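Local coordinates for protein NAD-dependent aldehyde dehydrogenase (Burkholderia multivorans, PDB 5UJU) that probably catalyses the NAD-dependent oxidation of aldehydes to carboxylic acids, at residues 201-206 with 555-560; 291-296 with 310-315; 319-324 with 354-359; 411-416 with 440-445. All coordinates share one frame; numbering follows the deposited sequence.

Interaction 1. Residues 201-206 with 555-560. With EDO (1,2-ethanediol), chain I.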
loop_
_atom_site.group_PDB
_atom_site.type_symbol
_atom_site.label_atom_id
_atom_site.label_comp_id
_atom_site.label_asym_id
_atom_site.label_seq_id
_atom_site.Cartn_x
_atom_site.Cartn_y
_atom_site.Cartn_z
ATOM N N THR A 201 -2.485 -16.435 10.256
ATOM C CA THR A 201 -1.532 -15.856 11.186
ATOM C C THR A 201 -1.123 -14.490 10.657
ATOM O O THR A 201 -0.711 -14.373 9.502
ATOM C CB THR A 201 -0.309 -16.767 11.335
ATOM O OG1 THR A 201 -0.736 -18.075 11.741
ATOM C CG2 THR A 201 0.675 -16.208 12.356
ATOM N N ILE A 202 -1.264 -13.459 11.488
ATOM C CA ILE A 202 -0.824 -12.114 11.119
ATOM C C ILE A 202 0.675 -12.016 11.364
ATOM O O ILE A 202 1.141 -12.194 12.493
ATOM C CB ILE A 202 -1.570 -11.043 11.925
ATOM C CG1 ILE A 202 -3.081 -11.226 11.818
ATOM C CG2 ILE A 202 -1.160 -9.651 11.464
ATOM C CD1 ILE A 202 -3.587 -11.071 10.471
ATOM N N VAL A 203 1.427 -11.693 10.325
ATOM C CA VAL A 203 2.881 -11.639 10.379
ATOM C C VAL A 203 3.343 -10.209 10.106
ATOM O O VAL A 203 3.010 -9.639 9.060
ATOM C CB VAL A 203 3.514 -12.619 9.378
ATOM C CG1 VAL A 203 5.032 -12.558 9.452
ATOM C CG2 VAL A 203 3.030 -14.055 9.669
ATOM N N PRO A 204 4.067 -9.575 11.027
ATOM C CA PRO A 204 4.656 -8.264 10.739
ATOM C C PRO A 204 5.672 -8.369 9.619
ATOM O O PRO A 204 6.168 -9.448 9.301
ATOM C CB PRO A 204 5.339 -7.881 12.056
ATOM C CG PRO A 204 4.730 -8.788 13.070
ATOM C CD PRO A 204 4.410 -10.046 12.373
ATOM N N ARG A 205 5.961 -7.217 8.994
ATOM C CA ARG A 205 6.999 -7.186 7.968
ATOM C C ARG A 205 8.388 -7.434 8.558
ATOM O O ARG A 205 9.207 -8.140 7.963
ATOM C CB ARG A 205 6.953 -5.847 7.229
ATOM C CG ARG A 205 5.736 -5.724 6.338
ATOM C CD ARG A 205 5.857 -6.630 5.127
ATOM N NE ARG A 205 4.900 -6.235 4.102
ATOM C CZ ARG A 205 4.997 -6.549 2.816
ATOM N NH1 ARG A 205 6.021 -7.283 2.384
ATOM N NH2 ARG A 205 4.072 -6.107 1.963
ATOM N N GLY A 206 8.686 -6.843 9.710
ATOM C CA GLY A 206 10.017 -6.970 10.263
ATOM C C GLY A 206 10.424 -5.756 11.063
ATOM O O GLY A 206 9.723 -5.362 12.001
ATOM N N ARG A 555 1.431 -8.869 7.045
ATOM C CA ARG A 555 0.965 -9.814 6.045
ATOM C C ARG A 555 0.211 -10.928 6.763
ATOM O O ARG A 555 0.196 -10.995 7.996
ATOM C CB ARG A 555 2.125 -10.365 5.198
ATOM C CG ARG A 555 2.987 -9.311 4.475
ATOM C CD ARG A 555 2.329 -8.753 3.192
ATOM N NE ARG A 555 1.202 -7.876 3.501
ATOM C CZ ARG A 555 0.121 -7.741 2.741
ATOM N NH1 ARG A 555 0.015 -8.426 1.614
ATOM N NH2 ARG A 555 -0.865 -6.933 3.125
ATOM N N VAL A 556 -0.465 -11.773 5.986
ATOM C CA VAL A 556 -1.233 -12.905 6.512
ATOM C C VAL A 556 -0.671 -14.182 5.901
ATOM O O VAL A 556 -0.657 -14.333 4.671
ATOM C CB VAL A 556 -2.733 -12.768 6.210
ATOM C CG1 VAL A 556 -3.525 -13.885 6.868
ATOM C CG2 VAL A 556 -3.246 -11.414 6.687
ATOM N N VAL A 557 -0.206 -15.096 6.756
ATOM C CA VAL A 557 0.282 -16.410 6.338
ATOM C C VAL A 557 -0.752 -17.443 6.770
ATOM O O VAL A 557 -1.034 -17.601 7.965
ATOM C CB VAL A 557 1.665 -16.729 6.933
ATOM C CG1 VAL A 557 2.024 -18.207 6.683
ATOM C CG2 VAL A 557 2.741 -15.823 6.332
ATOM N N GLN A 558 -1.330 -18.141 5.808
ATOM C CA GLN A 558 -2.392 -19.073 6.136
ATOM C C GLN A 558 -1.911 -20.511 6.078
ATOM O O GLN A 558 -0.860 -20.830 5.513
ATOM C CB GLN A 558 -3.568 -18.912 5.191
ATOM C CG GLN A 558 -3.295 -19.430 3.808
ATOM C CD GLN A 558 -4.534 -19.368 2.943
ATOM O OE1 GLN A 558 -5.081 -18.278 2.688
ATOM N NE2 GLN A 558 -5.010 -20.533 2.514
ATOM N N SER A 559 -2.708 -21.380 6.684
ATOM C CA SER A 559 -2.544 -22.817 6.549
ATOM C C SER A 559 -3.924 -23.424 6.390
ATOM O O SER A 559 -4.932 -22.837 6.807
ATOM C CB SER A 559 -1.822 -23.436 7.755
ATOM O OG SER A 559 -2.564 -23.218 8.939
ATOM N N ARG A 560 -3.967 -24.586 5.749
ATOM C CA ARG A 560 -5.207 -25.331 5.593
ATOM C C ARG A 560 -4.957 -26.812 5.866
ATOM O O ARG A 560 -3.882 -27.345 5.567
ATOM C CB ARG A 560 -5.788 -25.147 4.187
ATOM C CG ARG A 560 -4.866 -25.609 3.086
ATOM C CD ARG A 560 -5.468 -25.274 1.713
ATOM N NE ARG A 560 -4.519 -25.525 0.639
ATOM C CZ ARG A 560 -4.801 -25.406 -0.654
ATOM N NH1 ARG A 560 -6.014 -25.032 -1.050
ATOM N NH2 ARG A 560 -3.866 -25.653 -1.555
HETATM C C1 EDO I . -9.265 -25.441 -1.827
HETATM O O1 EDO I . -8.520 -24.512 -2.621
HETATM C C2 EDO I . -9.559 -24.834 -0.460
HETATM O O2 EDO I . -8.398 -24.184 0.072
#
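In an antiparallel strand pair, residues 201-203 of the long strand 191-211 run against residues 555-557 of the C-terminal strand 554-562. Thr-201 with Val-557 and Val-203 with Arg-555 are hydrogen-bonded pairs, and Ile-202 with Val-556 between them is a non-hydrogen-bonded one. The bonds at the Val-203 end are short and straight: Val-203 N reaches Arg-555 O at 2.7 Å with 176° at the hydrogen, and Arg-555 N returns to Val-203 O at 2.7 Å. At the other end Val-557 N donates to Thr-201 O over 2.9 Å.

Ile-202 CD1 touches Val-556 CG2 at 3.8 Å, while Val-203 CG2 meets Val-557 CG2 on the face shared with Thr-201. Just past the end of its strand, Arg-205 lays its side chain alongside that of Arg-555, the guanidinium planes 21° apart. CD of Arg-555 sits over one face of the Arg-205 guanidinium, offset toward its rim, 3.4 Å from Arg-205 NH2.

Arg-560 NH1 donates at 2.8 Å (151° at the hydrogen) to O2 of a 1,2-ethanediol, probably from the crystallisation liquor, which also bonds Lys-198 and Asp-530 of the second subunit.

The charges of Arg-205 and Arg-555 would probably disfavour each other; Arg-205 NH2 hydrogen-bonds Asn-552 OD1. Backbone bonds thus hold the strands, while the second subunit satisfies Thr-201 OG1 through His-502 and Arg-555 through Thr-534 O and a salt bridge with Asp-546.

Interaction 2. Residues 291-296 with 310-315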
loop_
_atom_site.group_PDB
_atom_site.type_symbol
_atom_site.label_atom_id
_atom_site.label_comp_id
_atom_site.label_asym_id
_atom_site.label_seq_id
_atom_site.Cartn_x
_atom_site.Cartn_y
_atom_site.Cartn_z
ATOM N N LYS A 291 12.448 -3.202 6.602
ATOM C CA LYS A 291 11.328 -3.522 5.727
ATOM C C LYS A 291 10.332 -2.388 5.583
ATOM O O LYS A 291 9.517 -2.416 4.652
ATOM C CB LYS A 291 10.575 -4.758 6.248
ATOM C CG LYS A 291 11.433 -6.008 6.333
ATOM C CD LYS A 291 11.895 -6.397 4.956
ATOM C CE LYS A 291 12.499 -7.783 4.981
ATOM N NZ LYS A 291 13.146 -8.074 3.682
ATOM N N LEU A 292 10.356 -1.425 6.495
ATOM C CA LEU A 292 9.465 -0.274 6.472
ATOM C C LEU A 292 10.301 0.963 6.771
ATOM O O LEU A 292 11.210 0.909 7.606
ATOM C CB LEU A 292 8.335 -0.418 7.506
ATOM C CG LEU A 292 7.513 -1.720 7.549
ATOM C CD1 LEU A 292 6.528 -1.764 8.682
ATOM C CD2 LEU A 292 6.759 -1.891 6.261
ATOM N N ILE A 293 10.016 2.066 6.084
ATOM C CA ILE A 293 10.681 3.343 6.360
ATOM C C ILE A 293 9.625 4.436 6.365
ATOM O O ILE A 293 8.859 4.555 5.400
ATOM C CB ILE A 293 11.769 3.673 5.318
ATOM C CG1 ILE A 293 12.840 2.577 5.260
ATOM C CG2 ILE A 293 12.385 5.079 5.592
ATOM C CD1 ILE A 293 13.883 2.792 4.152
ATOM N N ASP A 294 9.581 5.230 7.438
ATOM C CA ASP A 294 8.743 6.428 7.513
ATOM C C ASP A 294 9.645 7.648 7.635
ATOM O O ASP A 294 10.426 7.754 8.587
ATOM C CB ASP A 294 7.763 6.363 8.695
ATOM C CG ASP A 294 6.624 5.368 8.461
ATOM O OD1 ASP A 294 5.530 5.766 7.996
ATOM O OD2 ASP A 294 6.829 4.167 8.701
ATOM N N PHE A 295 9.531 8.571 6.676
ATOM C CA PHE A 295 10.468 9.679 6.551
ATOM C C PHE A 295 9.734 11.007 6.446
ATOM O O PHE A 295 8.755 11.127 5.697
ATOM C CB PHE A 295 11.362 9.477 5.324
ATOM C CG PHE A 295 12.115 10.719 4.891
ATOM C CD1 PHE A 295 11.556 11.613 3.985
ATOM C CD2 PHE A 295 13.391 10.975 5.369
ATOM C CE1 PHE A 295 12.257 12.744 3.570
ATOM C CE2 PHE A 295 14.100 12.100 4.960
ATOM C CZ PHE A 295 13.532 12.986 4.056
ATOM N N THR A 296 10.246 12.013 7.163
ATOM C CA THR A 296 9.834 13.406 6.999
ATOM C C THR A 296 11.065 14.260 6.727
ATOM O O THR A 296 12.024 14.224 7.504
ATOM C CB THR A 296 9.116 13.940 8.248
ATOM O OG1 THR A 296 7.980 13.129 8.544
ATOM C CG2 THR A 296 8.648 15.371 8.011
ATOM N N HIS A 310 14.561 -0.305 -2.208
ATOM C CA HIS A 310 13.576 -1.113 -2.909
ATOM C C HIS A 310 13.107 -2.289 -2.072
ATOM O O HIS A 310 12.094 -2.904 -2.419
ATOM C CB HIS A 310 14.137 -1.586 -4.257
ATOM C CG HIS A 310 15.452 -2.291 -4.156
ATOM N ND1 HIS A 310 15.586 -3.541 -3.587
ATOM C CD2 HIS A 310 16.693 -1.925 -4.555
ATOM C CE1 HIS A 310 16.854 -3.911 -3.631
ATOM N NE2 HIS A 310 17.545 -2.950 -4.216
ATOM N N GLN A 311 13.841 -2.639 -1.006
ATOM C CA GLN A 311 13.453 -3.747 -0.145
ATOM C C GLN A 311 12.430 -3.338 0.911
ATOM O O GLN A 311 11.916 -4.204 1.621
ATOM C CB GLN A 311 14.696 -4.348 0.528
ATOM C CG GLN A 311 15.075 -3.697 1.851
ATOM C CD GLN A 311 15.606 -2.279 1.727
ATOM O OE1 GLN A 311 15.928 -1.793 0.633
ATOM N NE2 GLN A 311 15.657 -1.584 2.854
ATOM N N ALA A 312 12.114 -2.055 1.028
ATOM C CA ALA A 312 11.231 -1.576 2.075
ATOM C C ALA A 312 9.998 -0.925 1.467
ATOM O O ALA A 312 10.004 -0.500 0.308
ATOM C CB ALA A 312 11.945 -0.569 2.978
ATOM N N GLN A 313 8.937 -0.868 2.270
ATOM C CA GLN A 313 7.810 0.027 2.019
ATOM C C GLN A 313 8.158 1.392 2.584
ATOM O O GLN A 313 8.443 1.511 3.781
ATOM C CB GLN A 313 6.556 -0.477 2.704
ATOM C CG GLN A 313 6.077 -1.776 2.226
ATOM C CD GLN A 313 5.235 -2.410 3.288
ATOM O OE1 GLN A 313 4.544 -1.723 4.043
ATOM N NE2 GLN A 313 5.340 -3.709 3.412
ATOM N N VAL A 314 8.155 2.416 1.734
ATOM C CA VAL A 314 8.632 3.746 2.088
ATOM C C VAL A 314 7.456 4.718 2.115
ATOM O O VAL A 314 6.720 4.842 1.127
ATOM C CB VAL A 314 9.721 4.217 1.114
ATOM C CG1 VAL A 314 10.271 5.568 1.541
ATOM C CG2 VAL A 314 10.834 3.194 1.063
ATOM N N TYR A 315 7.287 5.405 3.244
ATOM C CA TYR A 315 6.267 6.431 3.427
ATOM C C TYR A 315 6.970 7.755 3.662
ATOM O O TYR A 315 7.811 7.855 4.557
ATOM C CB TYR A 315 5.361 6.095 4.607
ATOM C CG TYR A 315 4.817 4.686 4.535
ATOM C CD1 TYR A 315 3.608 4.426 3.897
ATOM C CD2 TYR A 315 5.511 3.617 5.097
ATOM C CE1 TYR A 315 3.094 3.154 3.817
ATOM C CE2 TYR A 315 5.014 2.324 5.017
ATOM C CZ TYR A 315 3.803 2.100 4.371
ATOM O OH TYR A 315 3.276 0.837 4.286
HETATM O O HOH W 1 11.993 -6.719 1.529
#
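Leu-292 and Gln-313 both hold CG beside the backbone N and anti to the carbonyl carbon; chi1 (-50° and -63°) sets both CG atoms alike, and the two side chains lie side by side on one face of the sheet. The methyl CD2 of Leu-292 packs against the Gln-313 amide, only 3.1 Å from OE1. Two residues on, Asp-294 and Tyr-315 repeat the same alignment. The carboxylate runs nearly parallel to the ring, 10° between the planes, and OD1 lies 3.4 Å from Tyr-315 CB. The tyrosine hydroxyl OH then donates to Gln-313 OE1 in the carbonyl plane, on a lone pair, at 2.9 Å, fixing the amide's rotation together with a bond from Gln-313 NE2 to Asn-552 O.

On the other face Ile-293 CG1 rests on Ala-312 CB at 4.0 Å. The strands run parallel, bonded alternately: Gln-313 N to Lys-291 O, Ile-293 N to Gln-313 O, Tyr-315 N to Ile-293 O at 2.8 Å, and Phe-295 N to Tyr-315 O. A water accepts from Lys-291 NZ, which also bonds Pro-288 O, and donates to Gln-311 O.

Arg-553 closes the polar face, forming a salt bridge with Asp-294 OD2 and a cation-pi contact with the Tyr-315 ring. Strands 290-296 and 313-317 with helix 299-308 make a beta-alpha-beta crossover; that helix packs on Phe-295 and Val-314, helix 217-230 lies against Leu-292 and Asp-294, and strand 191-211 flanks 290-296 on its other side.

Interaction 3. Residues 319-324 with 354-359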
loop_
_atom_site.group_PDB
_atom_site.type_symbol
_atom_site.label_atom_id
_atom_site.label_comp_id
_atom_site.label_asym_id
_atom_site.label_seq_id
_atom_site.Cartn_x
_atom_site.Cartn_y
_atom_site.Cartn_z
ATOM N N ALA A 319 8.674 18.247 0.724
ATOM C CA ALA A 319 8.356 19.666 0.616
ATOM C C ALA A 319 7.285 19.907 -0.434
ATOM O O ALA A 319 7.145 19.147 -1.395
ATOM C CB ALA A 319 9.605 20.471 0.256
ATOM N N GLY A 320 6.528 20.984 -0.250
ATOM C CA GLY A 320 5.593 21.412 -1.269
ATOM C C GLY A 320 5.423 22.911 -1.202
ATOM O O GLY A 320 6.060 23.590 -0.394
ATOM N N VAL A 321 4.542 23.421 -2.061
ATOM C CA VAL A 321 4.267 24.851 -2.193
ATOM C C VAL A 321 2.832 25.068 -1.737
ATOM O O VAL A 321 1.883 24.727 -2.454
ATOM C CB VAL A 321 4.473 25.348 -3.627
ATOM C CG1 VAL A 321 4.095 26.840 -3.739
ATOM C CG2 VAL A 321 5.923 25.118 -4.053
ATOM N N ASN A 322 2.660 25.606 -0.532
ATOM C CA ASN A 322 1.330 25.898 -0.015
ATOM C C ASN A 322 0.875 27.274 -0.495
ATOM O O ASN A 322 1.647 28.238 -0.484
ATOM C CB ASN A 322 1.316 25.832 1.506
ATOM C CG ASN A 322 1.676 24.435 2.020
ATOM O OD1 ASN A 322 1.261 23.433 1.445
ATOM N ND2 ASN A 322 2.465 24.377 3.083
ATOM N N GLN A 323 -0.389 27.355 -0.899
ATOM C CA GLN A 323 -0.880 28.445 -1.730
ATOM C C GLN A 323 -2.197 28.980 -1.189
ATOM O O GLN A 323 -2.996 28.235 -0.618
ATOM C CB GLN A 323 -1.072 27.971 -3.173
ATOM C CG GLN A 323 0.232 27.697 -3.905
ATOM C CD GLN A 323 0.023 26.955 -5.213
ATOM O OE1 GLN A 323 -0.589 25.881 -5.250
ATOM N NE2 GLN A 323 0.511 27.535 -6.300
ATOM N N ILE A 324 -2.406 30.291 -1.360
ATOM C CA ILE A 324 -3.679 30.944 -1.073
ATOM C C ILE A 324 -4.137 31.657 -2.340
ATOM O O ILE A 324 -3.356 32.390 -2.955
ATOM C CB ILE A 324 -3.576 31.954 0.085
ATOM C CG1 ILE A 324 -3.086 31.297 1.376
ATOM C CG2 ILE A 324 -4.924 32.595 0.343
ATOM C CD1 ILE A 324 -2.943 32.307 2.516
ATOM N N PRO A 354 1.173 28.741 4.628
ATOM C CA PRO A 354 1.108 29.250 3.250
ATOM C C PRO A 354 2.385 29.975 2.848
ATOM O O PRO A 354 3.023 30.661 3.650
ATOM C CB PRO A 354 -0.081 30.225 3.286
ATOM C CG PRO A 354 -0.132 30.704 4.717
ATOM C CD PRO A 354 0.313 29.511 5.555
ATOM N N GLN A 355 2.743 29.839 1.576
ATOM C CA GLN A 355 3.856 30.600 1.023
ATOM C C GLN A 355 3.425 31.567 -0.070
ATOM O O GLN A 355 3.867 32.723 -0.078
ATOM C CB GLN A 355 4.930 29.653 0.475
ATOM C CG GLN A 355 6.093 30.390 -0.176
ATOM C CD GLN A 355 7.103 29.453 -0.820
ATOM O OE1 GLN A 355 7.915 28.842 -0.135
ATOM N NE2 GLN A 355 7.054 29.339 -2.139
ATOM N N ASN A 356 2.592 31.124 -1.009
ATOM C CA ASN A 356 2.208 31.912 -2.175
ATOM C C ASN A 356 0.776 32.408 -2.017
ATOM O O ASN A 356 -0.133 31.619 -1.734
ATOM C CB ASN A 356 2.352 31.087 -3.454
ATOM C CG ASN A 356 3.802 30.678 -3.734
ATOM O OD1 ASN A 356 4.727 31.043 -3.008
ATOM N ND2 ASN A 356 3.994 29.915 -4.791
ATOM N N ILE A 357 0.576 33.710 -2.206
ATOM C CA ILE A 357 -0.730 34.342 -2.051
ATOM C C ILE A 357 -1.061 35.041 -3.372
ATOM O O ILE A 357 -0.468 36.077 -3.696
ATOM C CB ILE A 357 -0.736 35.323 -0.870
ATOM C CG1 ILE A 357 -0.313 34.587 0.415
ATOM C CG2 ILE A 357 -2.113 35.953 -0.687
ATOM C CD1 ILE A 357 -0.110 35.491 1.613
ATOM N N TYR A 358 -1.983 34.465 -4.144
ATOM C CA TYR A 358 -2.313 34.975 -5.471
ATOM C C TYR A 358 -3.471 35.960 -5.382
ATOM O O TYR A 358 -4.519 35.642 -4.809
ATOM C CB TYR A 358 -2.668 33.838 -6.428
ATOM C CG TYR A 358 -1.586 32.794 -6.567
ATOM C CD1 TYR A 358 -0.414 33.056 -7.280
ATOM C CD2 TYR A 358 -1.734 31.540 -5.981
ATOM C CE1 TYR A 358 0.579 32.086 -7.399
ATOM C CE2 TYR A 358 -0.754 30.572 -6.104
ATOM C CZ TYR A 358 0.395 30.844 -6.799
ATOM O OH TYR A 358 1.362 29.865 -6.896
ATOM N N VAL A 359 -3.279 37.148 -5.954
ATOM C CA VAL A 359 -4.283 38.215 -5.954
ATOM C C VAL A 359 -4.365 38.791 -7.369
ATOM O O VAL A 359 -3.319 39.031 -7.991
ATOM C CB VAL A 359 -3.926 39.304 -4.923
ATOM C CG1 VAL A 359 -5.026 40.374 -4.825
ATOM C CG2 VAL A 359 -3.614 38.691 -3.528
#
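Ile-324 carries the apolar side of this parallel pairing between strands 323-326 and 356-360, neighbours in the second mixed sheet; helix 332-344, between them in the chain, packs on Ile-324 and Ile-357. Ile-324 CG1 stands beside the backbone N (chi1 -58°) and the chain then runs on extended, placing CD1 against Pro-354 CB at 3.6 Å and within 4.1 Å of Ile-357 CG1. On the opposite face Gln-323 crosses Tyr-358 obliquely, its CG 3.8 Å from Tyr-358 CE2. Val-321 has CG1 anti to the backbone N (chi1 177°), and that methyl comes within 3.3 Å of Asn-356 ND2.

Both ends of the Asn-356 amide are bonded: Gln-355 NE2 donates to its OD1 over 3.0 Å, and ND2 bonds Phe-452 O. Gln-355 also reaches Gln-454 O and Trp-456 N, and its side chain lies about 5 Å from the sodium ion, which is bound at Gly-348 and Gly-458.

Asn-322 O accepts two successive amides, Gln-355 N from above the carbonyl plane at 2.8 Å and Asn-356 N within the plane at 3.1 Å. All the touching residues are buried, so the two bonds to Asn-322 O and the linked amides supply partners for polar groups in a buried site.

Interaction 4. Residues 411-416 with 440-445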
loop_
_atom_site.group_PDB
_atom_site.type_symbol
_atom_site.label_atom_id
_atom_site.label_comp_id
_atom_site.label_asym_id
_atom_site.label_seq_id
_atom_site.Cartn_x
_atom_site.Cartn_y
_atom_site.Cartn_z
ATOM N N ASP A 411 17.506 36.313 4.288
ATOM C CA ASP A 411 18.273 37.355 3.618
ATOM C C ASP A 411 18.359 37.106 2.117
ATOM O O ASP A 411 18.340 38.058 1.328
ATOM C CB ASP A 411 19.670 37.486 4.218
ATOM C CG ASP A 411 20.391 38.738 3.719
ATOM O OD1 ASP A 411 19.919 39.858 4.024
ATOM O OD2 ASP A 411 21.413 38.607 3.007
ATOM N N ALA A 412 18.445 35.839 1.696
ATOM C CA ALA A 412 18.390 35.556 0.264
ATOM C C ALA A 412 17.062 36.015 -0.333
ATOM O O ALA A 412 17.029 36.601 -1.422
ATOM C CB ALA A 412 18.610 34.067 0.006
ATOM N N ALA A 413 15.956 35.772 0.379
ATOM C CA ALA A 413 14.642 36.138 -0.140
ATOM C C ALA A 413 14.473 37.652 -0.262
ATOM O O ALA A 413 13.708 38.113 -1.119
ATOM C CB ALA A 413 13.544 35.546 0.748
ATOM N N ARG A 414 15.171 38.437 0.569
ATOM C CA ARG A 414 15.044 39.892 0.499
ATOM C C ARG A 414 15.348 40.430 -0.893
ATOM O O ARG A 414 14.738 41.410 -1.331
ATOM C CB ARG A 414 15.959 40.566 1.519
ATOM C CG ARG A 414 15.411 40.622 2.916
ATOM C CD ARG A 414 16.297 41.483 3.807
ATOM N NE ARG A 414 15.775 41.545 5.170
ATOM C CZ ARG A 414 16.301 40.892 6.200
ATOM N NH1 ARG A 414 17.377 40.141 6.027
ATOM N NH2 ARG A 414 15.758 40.997 7.407
ATOM N N ALA A 415 16.293 39.820 -1.597
ATOM C CA ALA A 415 16.705 40.326 -2.898
ATOM C C ALA A 415 15.740 39.966 -4.018
ATOM O O ALA A 415 15.932 40.432 -5.146
ATOM C CB ALA A 415 18.100 39.798 -3.246
ATOM N N VAL A 416 14.705 39.179 -3.742
ATOM C CA VAL A 416 13.981 38.508 -4.816
ATOM C C VAL A 416 12.882 39.367 -5.447
ATOM O O VAL A 416 12.648 39.274 -6.659
ATOM C CB VAL A 416 13.432 37.174 -4.282
ATOM C CG1 VAL A 416 12.053 36.866 -4.841
ATOM C CG2 VAL A 416 14.406 36.058 -4.614
ATOM N N LEU A 440 9.035 37.861 6.640
ATOM C CA LEU A 440 9.343 38.631 5.446
ATOM C C LEU A 440 8.214 38.440 4.441
ATOM O O LEU A 440 7.873 37.302 4.096
ATOM C CB LEU A 440 10.670 38.179 4.837
ATOM C CG LEU A 440 11.044 38.788 3.478
ATOM C CD1 LEU A 440 11.359 40.283 3.604
ATOM C CD2 LEU A 440 12.214 38.040 2.910
ATOM N N VAL A 441 7.633 39.546 3.974
ATOM C CA VAL A 441 6.548 39.502 3.004
ATOM C C VAL A 441 6.975 40.283 1.774
ATOM O O VAL A 441 7.361 41.454 1.879
ATOM C CB VAL A 441 5.227 40.053 3.567
ATOM C CG1 VAL A 441 4.135 39.909 2.511
ATOM C CG2 VAL A 441 4.814 39.294 4.842
ATOM N N LEU A 442 6.910 39.633 0.620
ATOM C CA LEU A 442 7.392 40.200 -0.626
ATOM C C LEU A 442 6.261 40.303 -1.637
ATOM O O LEU A 442 5.265 39.579 -1.574
ATOM C CB LEU A 442 8.525 39.355 -1.214
ATOM C CG LEU A 442 9.706 39.153 -0.264
ATOM C CD1 LEU A 442 10.363 37.810 -0.493
ATOM C CD2 LEU A 442 10.709 40.264 -0.434
ATOM N N GLN A 443 6.427 41.219 -2.580
ATOM C CA GLN A 443 5.507 41.333 -3.697
ATOM C C GLN A 443 6.180 40.765 -4.939
ATOM O O GLN A 443 7.327 41.119 -5.240
ATOM C CB GLN A 443 5.099 42.791 -3.939
ATOM C CG GLN A 443 4.185 42.963 -5.142
ATOM C CD GLN A 443 3.725 44.409 -5.354
ATOM O OE1 GLN A 443 3.629 45.198 -4.415
ATOM N NE2 GLN A 443 3.445 44.748 -6.596
ATOM N N LEU A 444 5.467 39.893 -5.652
ATOM C CA LEU A 444 5.912 39.380 -6.941
ATOM C C LEU A 444 4.798 39.522 -7.973
ATOM O O LEU A 444 3.655 39.873 -7.660
ATOM C CB LEU A 444 6.341 37.914 -6.847
ATOM C CG LEU A 444 7.637 37.700 -6.074
ATOM C CD1 LEU A 444 7.928 36.202 -5.977
ATOM C CD2 LEU A 444 8.761 38.443 -6.766
ATOM N N ASP A 445 5.162 39.261 -9.221
ATOM C CA ASP A 445 4.233 39.129 -10.328
ATOM C C ASP A 445 4.211 37.672 -10.761
ATOM O O ASP A 445 5.144 36.918 -10.482
ATOM C CB ASP A 445 4.632 40.029 -11.508
ATOM C CG ASP A 445 3.633 39.972 -12.649
ATOM O OD1 ASP A 445 2.575 40.634 -12.552
ATOM O OD2 ASP A 445 3.902 39.254 -13.637
#
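Ala-413 CB rests on two leucines of strand 440-445, 3.6 Å from Leu-440 CD2 and 4.1 Å from Leu-442 CD1. Leu-440, Leu-442 and Leu-444 alternate with residues directed elsewhere and form a row of methyls facing the end of helix 404-414 and the residues that follow it. Leu-440 holds CG anti to the backbone N (chi1 173°); its CD2 touches Ala-413 CB and Arg-414 N. Leu-442 turns CD1 toward the main chain and meets Ala-413 O at 3.4 Å. At the far end of the row Val-416 CG1 meets Leu-444 CD2 over 4.1 Å. The first shell is thus almost wholly apolar, made of methyl groups plus the Ala-413 carbonyl.

Polar interactions surround it. Ala-413 O, besides touching Leu-442, accepts Val-416 N at 3.0 Å. Arg-414 crosses Leu-440 with its CG and extends as far as NE. Its NH1 forms a salt bridge with Asp-411 OD1 at 3.2 Å, using the anti lone pair of that oxygen, and NE forms another with Asp-422, just past strand 418-421. Farther out, Trp-456 packs on Ala-413 and Val-416, Val-419 on Leu-440 and Leu-442, and Phe-462 of the neighbouring strand on Leu-442 and Leu-444.

Packing of a helix end over alternate residues of a strand is the usual layering of alpha/beta domains, and here it covers the edge region of the mixed sheet where 418-421 pairs antiparallel with 440-445.

Overall arrangement
Interactions 1 and 2 share one sheet, in which strands 191-211 and 290-296 are neighbours, and they touch directly where Arg-205 packs on Lys-291 and Leu-292. Interactions 3 and 4 belong to the second sheet, on the other side of the chain's centre from interaction 1; their centres are about 14 Å apart. Interaction 3 is wholly buried and combines strand pairing with linked amides. Interaction 4, also largely buried, relies on methyl packing of a helix end. Interactions 1 and 2 are only partly buried, and both place charged side chains next to strand pairing: interaction 1 borders the second subunit, whereas interaction 2 belongs to a crossover unit. Interaction 3 begins a few residues after interaction 2 ends, strand 313-317 being followed by 323-326.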